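PDB 5D4P: nitrogen regulatory protein P-II from Thiomonas arsenitoxydans, which binds adenine nucleotides such as ADP together with bicarbonate and, as a trimeric PII-type protein, probably regulates a partner protein. Local coordinates for the interface of chains A and B. Coordinates in Å, arbitrary orientation; residue numbers count along the deposited sequence, not the author numbering. Chains: chain A/B, Putative Nitrogen regulatory protein P-II GlnB.

The interface of chains A and B. Residues chain A 102, 105-106; chain B 86, 91-94.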
# COMPACT_ATOMS: atom_id res chain seq x y z
N ARG A 102 7.54 -5.28 16.76
CA ARG A 102 7.28 -4.64 18.06
C ARG A 102 5.79 -4.66 18.41
O ARG A 102 5.07 -3.72 18.12
CB ARG A 102 7.76 -3.18 18.05
CG ARG A 102 9.26 -2.98 17.81
CD ARG A 102 9.59 -1.51 17.45
NE ARG A 102 8.94 -1.11 16.21
CZ ARG A 102 8.95 0.12 15.71
NH1 ARG A 102 9.62 1.08 16.34
NH2 ARG A 102 8.32 0.39 14.57
N LYS A 105 4.01 -1.64 20.27
CA LYS A 105 3.87 -0.41 19.51
C LYS A 105 2.47 -0.31 18.89
O LYS A 105 2.01 0.78 18.54
CB LYS A 105 4.94 -0.32 18.42
CG LYS A 105 4.87 1.02 17.69
CD LYS A 105 6.16 1.34 17.00
CE LYS A 105 6.12 2.73 16.44
NZ LYS A 105 6.12 3.71 17.54
N PHE A 106 1.79 -1.45 18.77
CA PHE A 106 0.49 -1.46 18.10
C PHE A 106 -0.73 -1.75 18.99
O PHE A 106 -1.86 -1.74 18.50
CB PHE A 106 0.55 -2.47 16.96
CG PHE A 106 1.67 -2.21 16.01
CD1 PHE A 106 1.49 -1.33 14.94
CD2 PHE A 106 2.91 -2.79 16.20
CE1 PHE A 106 2.53 -1.07 14.06
CE2 PHE A 106 3.96 -2.53 15.34
CZ PHE A 106 3.77 -1.66 14.27
N PHE B 86 14.97 2.31 14.24
CA PHE B 86 13.64 2.52 14.82
C PHE B 86 13.64 2.51 16.35
O PHE B 86 12.64 2.85 16.97
CB PHE B 86 12.66 1.48 14.28
CG PHE B 86 12.22 1.74 12.87
CD1 PHE B 86 11.47 2.87 12.57
CD2 PHE B 86 12.56 0.88 11.85
CE1 PHE B 86 11.07 3.13 11.29
CE2 PHE B 86 12.15 1.12 10.55
CZ PHE B 86 11.41 2.25 10.27
N GLY B 91 8.49 5.77 13.02
CA GLY B 91 8.11 4.95 11.88
C GLY B 91 7.85 3.48 12.20
O GLY B 91 8.04 3.03 13.34
N VAL B 92 7.40 2.74 11.20
CA VAL B 92 7.02 1.34 11.37
C VAL B 92 7.39 0.52 10.13
O VAL B 92 7.63 1.06 9.06
CB VAL B 92 5.50 1.20 11.66
CG1 VAL B 92 5.13 1.80 13.04
CG2 VAL B 92 4.70 1.84 10.53
N VAL B 93 7.48 -0.80 10.32
CA VAL B 93 7.73 -1.74 9.24
C VAL B 93 6.63 -2.80 9.20
O VAL B 93 6.36 -3.43 10.22
CB VAL B 93 9.11 -2.43 9.40
CG1 VAL B 93 9.37 -3.38 8.24
CG2 VAL B 93 10.22 -1.39 9.47
N PHE B 94 5.99 -2.99 8.05
CA PHE B 94 5.00 -4.05 7.89
C PHE B 94 5.52 -5.12 6.96
O PHE B 94 5.84 -4.84 5.79
CB PHE B 94 3.69 -3.49 7.32
CG PHE B 94 3.11 -2.35 8.10
CD1 PHE B 94 3.21 -2.32 9.49
CD2 PHE B 94 2.43 -1.32 7.45
CE1 PHE B 94 2.64 -1.27 10.23
CE2 PHE B 94 1.87 -0.25 8.17
CZ PHE B 94 1.98 -0.23 9.57
O HOH W 1 9.56 3.70 15.54
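A:Arg102 reaches across to B:Gly91 with one branch of its guanidinium group, showing how a side chain can clasp a backbone carbonyl of the neighbouring subunit. Its NH2 lies 2.9 Å from B:Gly91 O, a nearly straight hydrogen bond (169° at H) that meets a lone pair of the carbonyl oxygen in the plane of both groups. The other branch extends the grip: NH1 of A:Arg102 is 2.7 Å from water 1, which in turn lies 2.8 Å from the same B:Gly91 O, closing a small ring. In A:Arg102 the chain is extended at chi2 and chi4 and bends at chi3 (-62°), bringing the guanidinium edge to this carbonyl. B:Phe86, from helix 72-88, crosses it at about a right angle and touches through CB, 3.7 Å from NH1 of A:Arg102; its ring, tilted 49°, is not stacked on the guanidinium. A:Lys105 lays its CD over one guanidinium face, while its CE packs 3.7 Å from CG1 of B:Val92. That methyl also touches CZ of A:Phe106. At the ring edge of B:Phe94, and in its plane, CE1 of A:Phe106 meets CE1 of B:Phe94 at 3.8 Å. Shortening A:Arg102 to an alanine is likely to leave B:Gly91 O without its direct donor and A:Lys105 CD without the flat group beneath it. The patch ties one subunit's C-terminal segment to strand 92-100 of the next within the PII trimer, and probably helps shape the intersubunit ADP site, since A:Lys105 and B:Gly91 are nucleotide-binding residues.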